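Local atomic coordinates of occlusion-derived virus envelope protein E66 (Autographa californica nucleopolyhedrovirus, PDB entry 3VSN), a protein that cleaves non-sulfated chondroitin as a lyase of the occlusion-derived virus envelope and is essential for oral infection of the insect host. Residues Y348-P353 / T405-F410; R374-N379 / S478-V483; A425-V430 / V593-N598. One frame throughout, in Å; residues are numbered along the deposited sequence.

Contact 1. Residues Y348-P353 / T405-F410; sequences YYESDP and TSTQSF
S351 and Q408 pair their backbones in both directions: S351 N gives to Q408 O at 2.9 Å, and Q408 N to S351 O at 3.1 Å. These two bonds close one end of a short antiparallel ribbon, whose middle pair, E350 and S409, is non-hydrogen-bonded. Next to it F410 N bonds to Y349 O, and Y348 N reaches F410 O at 2.8 Å.

On the face that carries S351 and F410, the serine hydroxyl meets the phenyl ring at its edge, in plane, with S351 OG 3.5 Å from F410 CE2. S351 OG is hydrogen-bonded to I400 O, which satisfies the hydroxyl where it lies against the ring; serine is short enough to sit at that edge. Y348 lays its ring obliquely past F410, Y348 CE1 lying 3.8 Å from F410 CB, while the tyrosine hydroxyl bonds to E436.

E350 points to the other face. CG stands anti to the backbone N (chi1 -168°) and the chain runs on extended, which carries the carboxylate past T407 CB. A water donates to E350 OE2 at 2.8 Å and lies 3.2 Å from T407 OG1. The carboxylate is held further by H246, bonded to OE2, and by R300, whose salt bridge goes to OE1; D352 OD2 also pairs with R300. H246 is a proton acceptor, R300 stabilises the transition state and E350 is important for activity. The ribbon and the residue that follows it thus supply two carboxylates, from E350 and, two residues on, D352, to one arginine, consistent with E350 and D352 fixing the position of R300 and E350 orienting H246.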
# COMPACT_ATOMS: atom_id res chain seq x y z
N TYR A 348 -12.43 -8.79 -2.39
CA TYR A 348 -11.13 -9.47 -2.40
C TYR A 348 -10.36 -9.11 -3.67
O TYR A 348 -9.16 -9.36 -3.76
CB TYR A 348 -11.29 -10.99 -2.25
CG TYR A 348 -11.85 -11.72 -3.46
CD1 TYR A 348 -13.22 -11.99 -3.56
CD2 TYR A 348 -11.02 -12.16 -4.49
CE1 TYR A 348 -13.74 -12.66 -4.66
CE2 TYR A 348 -11.52 -12.83 -5.59
CZ TYR A 348 -12.88 -13.08 -5.67
OH TYR A 348 -13.38 -13.76 -6.76
N TYR A 349 -11.06 -8.52 -4.64
CA TYR A 349 -10.45 -8.20 -5.92
C TYR A 349 -11.24 -7.14 -6.68
O TYR A 349 -12.46 -7.03 -6.53
CB TYR A 349 -10.29 -9.47 -6.77
CG TYR A 349 -9.54 -9.25 -8.07
CD1 TYR A 349 -8.27 -8.67 -8.08
CD2 TYR A 349 -10.10 -9.61 -9.30
CE1 TYR A 349 -7.58 -8.47 -9.26
CE2 TYR A 349 -9.42 -9.42 -10.49
CZ TYR A 349 -8.16 -8.85 -10.46
OH TYR A 349 -7.47 -8.65 -11.64
N GLU A 350 -10.53 -6.37 -7.50
CA GLU A 350 -11.14 -5.44 -8.44
C GLU A 350 -10.41 -5.55 -9.77
O GLU A 350 -9.18 -5.49 -9.82
CB GLU A 350 -11.07 -4.00 -7.92
CG GLU A 350 -11.94 -3.02 -8.70
CD GLU A 350 -11.64 -1.57 -8.36
OE1 GLU A 350 -10.46 -1.20 -8.27
OE2 GLU A 350 -12.60 -0.78 -8.21
N SER A 351 -11.18 -5.74 -10.85
CA SER A 351 -10.62 -5.83 -12.19
C SER A 351 -11.10 -4.67 -13.08
O SER A 351 -12.01 -3.93 -12.71
CB SER A 351 -11.00 -7.16 -12.84
OG SER A 351 -12.40 -7.33 -12.88
N ASP A 352 -10.46 -4.52 -14.23
CA ASP A 352 -10.86 -3.54 -15.24
C ASP A 352 -10.67 -4.15 -16.64
O ASP A 352 -10.23 -5.29 -16.74
CB ASP A 352 -10.10 -2.21 -15.04
CG ASP A 352 -8.58 -2.37 -15.19
OD1 ASP A 352 -8.12 -2.85 -16.24
OD2 ASP A 352 -7.85 -1.96 -14.26
N PRO A 353 -11.02 -3.41 -17.72
CA PRO A 353 -10.90 -3.99 -19.06
C PRO A 353 -9.51 -4.54 -19.41
O PRO A 353 -9.41 -5.48 -20.21
CB PRO A 353 -11.25 -2.82 -19.98
CG PRO A 353 -12.20 -2.00 -19.17
CD PRO A 353 -11.64 -2.07 -17.77
N THR A 405 -17.98 -2.00 -18.43
CA THR A 405 -17.05 -1.36 -19.35
C THR A 405 -16.03 -0.49 -18.61
O THR A 405 -15.25 0.24 -19.23
CB THR A 405 -17.78 -0.54 -20.45
OG1 THR A 405 -18.65 0.42 -19.84
CG2 THR A 405 -18.58 -1.47 -21.37
N SER A 406 -16.03 -0.57 -17.29
CA SER A 406 -14.94 -0.03 -16.48
C SER A 406 -14.54 -1.06 -15.40
O SER A 406 -14.19 -2.19 -15.74
CB SER A 406 -15.29 1.34 -15.88
OG SER A 406 -16.35 1.25 -14.94
N THR A 407 -14.61 -0.67 -14.13
CA THR A 407 -14.17 -1.53 -13.04
C THR A 407 -15.30 -2.39 -12.47
O THR A 407 -16.47 -2.03 -12.58
CB THR A 407 -13.57 -0.72 -11.87
OG1 THR A 407 -14.54 0.21 -11.38
CG2 THR A 407 -12.32 0.03 -12.31
N GLN A 408 -14.92 -3.51 -11.87
CA GLN A 408 -15.84 -4.33 -11.08
C GLN A 408 -15.08 -4.96 -9.92
O GLN A 408 -13.99 -5.50 -10.10
CB GLN A 408 -16.50 -5.42 -11.92
CG GLN A 408 -17.53 -6.24 -11.14
CD GLN A 408 -18.24 -7.30 -11.96
OE1 GLN A 408 -18.00 -7.45 -13.15
NE2 GLN A 408 -19.13 -8.04 -11.31
N SER A 409 -15.66 -4.87 -8.73
CA SER A 409 -15.10 -5.50 -7.54
C SER A 409 -15.93 -6.71 -7.12
O SER A 409 -17.13 -6.78 -7.40
CB SER A 409 -14.98 -4.49 -6.40
OG SER A 409 -16.25 -4.08 -5.94
N PHE A 410 -15.28 -7.66 -6.44
CA PHE A 410 -15.89 -8.94 -6.12
C PHE A 410 -15.77 -9.25 -4.64
O PHE A 410 -14.67 -9.20 -4.08
CB PHE A 410 -15.24 -10.06 -6.95
CG PHE A 410 -15.29 -9.81 -8.44
CD1 PHE A 410 -16.32 -10.32 -9.21
CD2 PHE A 410 -14.31 -9.03 -9.06
CE1 PHE A 410 -16.38 -10.08 -10.57
CE2 PHE A 410 -14.37 -8.78 -10.42
CZ PHE A 410 -15.40 -9.31 -11.18
O HOH W 1 -15.29 -1.26 -8.61

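Contact 2. Residues R374-N379 / S478-V483; sequences RIINYN and SRDTSV
I376 and D480 bring their backbones no nearer than 8.0 Å between CA atoms, where an irregular segment, 374-379, passes the end of a strand that turns back through a type I beta turn from D480 to V483. Side chains and two waters fill the interval. I376 and V483 reach toward each other tip to tip: I376 CD1 lies 3.8 Å from V483 CG1, and its CG2 branch meets V483 CG2 at the same separation. Both beta-branched residues thus present two carbons to the contact, a good fit for a small apolar patch near the surface. I376 CG2 also passes obliquely by D480 CB at 4.2 Å.

The aspartate suits its place because it serves both the turn and the other segment. With CG anti to the backbone N (chi1 179°), OD1 accepts from S482 N at 2.9 Å, forming an Asx turn, and also from S482 OG at 2.7 Å, the hydroxyl coming from above the carboxylate plane. OD2 receives a water that also donates to N377 O. A second water donates to OD1 and accepts from N379 ND2, 3.0 Å away; the amide plane of N379 stands 90° from the carboxylate plane, while N379 OD1 is used by N381 N. The polar link between the segments is therefore largely water-mediated.

Segment 374-379 belongs to the loop between strands 367-370 and 390-391. It passes the end of strand 472-480, which pairs with strand 533-540 through R479 and E534, and I376 also touches F506 of strand 504-506.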
# COMPACT_ATOMS: atom_id res chain seq x y z
N ARG A 374 16.69 -6.48 -3.70
CA ARG A 374 16.29 -5.73 -4.89
C ARG A 374 14.77 -5.59 -4.90
O ARG A 374 14.06 -6.55 -4.60
CB ARG A 374 16.74 -6.44 -6.17
CG ARG A 374 18.21 -6.30 -6.51
CD ARG A 374 18.46 -6.65 -7.98
NE ARG A 374 19.84 -7.08 -8.29
CZ ARG A 374 20.58 -7.93 -7.58
NH1 ARG A 374 20.11 -8.49 -6.47
NH2 ARG A 374 21.81 -8.23 -7.98
N ILE A 375 14.28 -4.40 -5.22
CA ILE A 375 12.84 -4.22 -5.39
C ILE A 375 12.48 -4.65 -6.82
O ILE A 375 12.63 -3.88 -7.77
CB ILE A 375 12.35 -2.79 -5.08
CG1 ILE A 375 12.72 -2.40 -3.63
CG2 ILE A 375 10.85 -2.67 -5.29
CD1 ILE A 375 12.47 -0.95 -3.27
N ILE A 376 12.04 -5.89 -6.95
CA ILE A 376 11.62 -6.43 -8.23
C ILE A 376 10.11 -6.34 -8.28
O ILE A 376 9.42 -7.03 -7.53
CB ILE A 376 12.06 -7.91 -8.40
CG1 ILE A 376 13.57 -8.05 -8.17
CG2 ILE A 376 11.64 -8.45 -9.77
CD1 ILE A 376 14.05 -9.48 -8.01
N ASN A 377 9.58 -5.47 -9.14
CA ASN A 377 8.13 -5.32 -9.26
C ASN A 377 7.58 -6.30 -10.29
O ASN A 377 8.32 -6.82 -11.12
CB ASN A 377 7.75 -3.88 -9.61
CG ASN A 377 6.41 -3.46 -9.00
OD1 ASN A 377 5.68 -4.28 -8.44
ND2 ASN A 377 6.09 -2.18 -9.12
N TYR A 378 6.27 -6.55 -10.23
CA TYR A 378 5.62 -7.49 -11.13
C TYR A 378 5.45 -6.92 -12.53
O TYR A 378 5.41 -5.71 -12.72
CB TYR A 378 4.26 -7.92 -10.57
CG TYR A 378 4.32 -8.42 -9.14
CD1 TYR A 378 4.74 -9.72 -8.86
CD2 TYR A 378 3.97 -7.59 -8.08
CE1 TYR A 378 4.81 -10.18 -7.55
CE2 TYR A 378 4.04 -8.04 -6.77
CZ TYR A 378 4.46 -9.34 -6.51
OH TYR A 378 4.53 -9.78 -5.22
N ASN A 379 5.36 -7.82 -13.51
CA ASN A 379 4.90 -7.47 -14.85
C ASN A 379 3.82 -8.47 -15.29
O ASN A 379 3.47 -9.38 -14.52
CB ASN A 379 6.07 -7.37 -15.85
CG ASN A 379 6.85 -8.67 -15.98
OD1 ASN A 379 6.29 -9.71 -16.33
ND2 ASN A 379 8.14 -8.62 -15.71
N SER A 478 9.41 -17.75 -5.71
CA SER A 478 9.28 -17.41 -7.12
C SER A 478 10.36 -16.41 -7.52
O SER A 478 10.79 -15.59 -6.70
CB SER A 478 7.90 -16.82 -7.40
OG SER A 478 7.65 -15.69 -6.58
N ARG A 479 10.80 -16.47 -8.77
CA ARG A 479 11.74 -15.48 -9.29
C ARG A 479 11.46 -15.12 -10.74
O ARG A 479 11.12 -15.98 -11.56
CB ARG A 479 13.20 -15.92 -9.10
CG ARG A 479 13.75 -16.89 -10.13
CD ARG A 479 15.23 -17.17 -9.92
NE ARG A 479 15.71 -18.19 -10.85
CZ ARG A 479 16.35 -17.92 -11.99
NH1 ARG A 479 16.59 -16.67 -12.35
NH2 ARG A 479 16.75 -18.92 -12.78
N ASP A 480 11.61 -13.83 -11.03
CA ASP A 480 11.60 -13.29 -12.38
C ASP A 480 12.99 -13.60 -12.95
O ASP A 480 13.99 -13.05 -12.49
CB ASP A 480 11.36 -11.77 -12.30
CG ASP A 480 11.35 -11.08 -13.66
OD1 ASP A 480 12.02 -11.55 -14.61
OD2 ASP A 480 10.68 -10.03 -13.77
N THR A 481 13.04 -14.50 -13.94
CA THR A 481 14.31 -15.00 -14.48
C THR A 481 15.08 -13.96 -15.30
O THR A 481 16.23 -14.19 -15.66
CB THR A 481 14.12 -16.27 -15.35
OG1 THR A 481 13.26 -15.97 -16.45
CG2 THR A 481 13.52 -17.41 -14.53
N SER A 482 14.45 -12.83 -15.62
CA SER A 482 15.13 -11.76 -16.35
C SER A 482 16.04 -10.95 -15.42
O SER A 482 16.93 -10.23 -15.87
CB SER A 482 14.13 -10.84 -17.07
OG SER A 482 13.50 -9.95 -16.16
N VAL A 483 15.81 -11.08 -14.11
CA VAL A 483 16.63 -10.39 -13.11
C VAL A 483 17.88 -11.21 -12.84
O VAL A 483 17.80 -12.39 -12.50
CB VAL A 483 15.84 -10.15 -11.80
CG1 VAL A 483 16.70 -9.40 -10.78
CG2 VAL A 483 14.56 -9.37 -12.08
O HOH W 2 8.68 -9.46 -12.05
O HOH W 3 10.18 -10.65 -16.70

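Contact 3. Residues A425-V430 / V593-N598; sequences AGAILV and VMVKEN
A427 CB points between V593 and V595, one methyl against two valine branches, with V595 CG2 at 3.5 Å and V593 CG2 at 3.8 Å. The two valines offer these branches by different rotations. In V593, CG2 stands anti to the backbone N while CG1 lies between N and the carbonyl carbon (chi1 70°). V595 is turned the other way (chi1 177°), so that its CG2 lies beside the backbone N and reaches A427, whereas CG1 extends on to A425, 4.2 Å from its CB.

At the other end of the row, L429 and V593 meet at the bases of their side chains, CB to CB at 4.1 Å; the leucine's longer chain continues to Y590 and C445. A425, A427 and L429 all turn their CB toward strand 593-597, and V593, V595 and E597 turn theirs back. The strands lie close along the whole row, and alanine suits position 427 because its CB sits between two valine branches, where a methyl is enough and the valines supply the bulk from the other side.

E597 ends the row with an extended chain. Its OE1 comes within 3.6 Å of A425 N, but the carboxylate bonds to T424 through OE2 and to T422 through OE1, so the carboxylate of this buried residue has hydroxyl partners on both oxygens.

The strand axes run nearly antiparallel, at 170° and 7.1 Å apart, wider than neighbours in one sheet. Strand 426-434 pairs instead with 414-421 and 440-449, and 592-597 belongs to a second seven-stranded antiparallel sheet. Face-to-face packing of two antiparallel sheets through small and branched apolar residues is characteristic of a beta-sandwich, consistent with the beta-sandwich this lyase carries beside its alpha/alpha toroid.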
# COMPACT_ATOMS: atom_id res chain seq x y z
N ALA A 425 5.88 -10.18 16.98
CA ALA A 425 5.24 -11.22 16.20
C ALA A 425 3.77 -10.93 15.94
O ALA A 425 3.11 -10.25 16.72
CB ALA A 425 5.40 -12.57 16.89
N GLY A 426 3.27 -11.45 14.82
CA GLY A 426 1.86 -11.31 14.47
C GLY A 426 1.39 -12.51 13.69
O GLY A 426 2.09 -12.99 12.79
N ALA A 427 0.21 -13.02 14.04
CA ALA A 427 -0.40 -14.13 13.32
C ALA A 427 -1.71 -13.72 12.68
O ALA A 427 -2.45 -12.90 13.23
CB ALA A 427 -0.62 -15.31 14.26
N ILE A 428 -2.00 -14.30 11.52
CA ILE A 428 -3.25 -14.03 10.82
C ILE A 428 -3.87 -15.35 10.35
O ILE A 428 -3.18 -16.20 9.80
CB ILE A 428 -3.08 -13.00 9.68
CG1 ILE A 428 -4.42 -12.72 8.98
CG2 ILE A 428 -1.99 -13.41 8.70
CD1 ILE A 428 -4.42 -11.45 8.15
N LEU A 429 -5.16 -15.50 10.62
CA LEU A 429 -5.90 -16.73 10.34
C LEU A 429 -7.05 -16.38 9.41
O LEU A 429 -7.94 -15.61 9.79
CB LEU A 429 -6.43 -17.34 11.64
CG LEU A 429 -7.32 -18.59 11.54
CD1 LEU A 429 -6.60 -19.73 10.85
CD2 LEU A 429 -7.79 -19.00 12.93
N VAL A 430 -7.03 -16.94 8.21
CA VAL A 430 -7.99 -16.60 7.17
C VAL A 430 -8.78 -17.84 6.73
O VAL A 430 -8.19 -18.89 6.46
CB VAL A 430 -7.30 -16.00 5.92
CG1 VAL A 430 -8.32 -15.67 4.83
CG2 VAL A 430 -6.48 -14.76 6.28
N VAL A 593 -7.34 -17.32 17.08
CA VAL A 593 -5.90 -17.24 16.87
C VAL A 593 -5.28 -16.57 18.10
O VAL A 593 -5.91 -15.70 18.72
CB VAL A 593 -5.54 -16.49 15.55
CG1 VAL A 593 -5.85 -15.00 15.64
CG2 VAL A 593 -4.07 -16.71 15.19
N MET A 594 -4.08 -17.00 18.46
CA MET A 594 -3.40 -16.51 19.66
C MET A 594 -1.90 -16.41 19.42
O MET A 594 -1.32 -17.26 18.75
CB MET A 594 -3.66 -17.45 20.84
CG MET A 594 -3.04 -17.00 22.16
SD MET A 594 -2.67 -18.35 23.30
CE MET A 594 -1.11 -18.90 22.62
N VAL A 595 -1.29 -15.36 19.98
CA VAL A 595 0.16 -15.22 20.00
C VAL A 595 0.61 -14.89 21.41
O VAL A 595 -0.00 -14.05 22.08
CB VAL A 595 0.66 -14.13 19.02
CG1 VAL A 595 2.17 -13.96 19.12
CG2 VAL A 595 0.27 -14.49 17.59
N LYS A 596 1.66 -15.57 21.87
CA LYS A 596 2.24 -15.32 23.19
C LYS A 596 3.71 -14.96 23.04
O LYS A 596 4.47 -15.67 22.39
CB LYS A 596 2.08 -16.56 24.09
CG LYS A 596 2.85 -16.48 25.41
CD LYS A 596 2.55 -17.66 26.32
CE LYS A 596 3.54 -17.73 27.47
NZ LYS A 596 4.86 -18.29 27.05
N GLU A 597 4.09 -13.85 23.66
CA GLU A 597 5.47 -13.39 23.63
C GLU A 597 5.78 -12.63 24.91
O GLU A 597 5.07 -11.69 25.28
CB GLU A 597 5.75 -12.52 22.40
CG GLU A 597 7.16 -11.96 22.35
CD GLU A 597 7.43 -11.10 21.13
OE1 GLU A 597 6.48 -10.58 20.50
OE2 GLU A 597 8.63 -10.95 20.80
N ASN A 598 6.86 -13.05 25.57
CA ASN A 598 7.23 -12.53 26.88
C ASN A 598 6.08 -12.74 27.87
O ASN A 598 5.64 -13.87 28.06
CB ASN A 598 7.70 -11.07 26.78
CG ASN A 598 8.89 -10.92 25.84
OD1 ASN A 598 9.78 -11.77 25.81
ND2 ASN A 598 8.91 -9.83 25.08

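Of the three, contact 1 holds a residue important for catalytic activity: E350 lies about 3 Å, side chain to side chain, from H246, a proton acceptor of the active site, and a glycerol, probably from the crystallisation liquor, sits about as near to E350. Contacts 2 and 3 lie away from the annotated sites. The centre of contact 2 is 25 Å from that of contact 1 and 30 Å from that of contact 3, while the centres of contacts 1 and 3 are 33 Å apart. None touch, though the nearest atoms of contacts 1 and 3 are about 9 Å apart. Contact 2 interleaves along the chain with each of the others, whereas contact 1 closes before contact 3 opens.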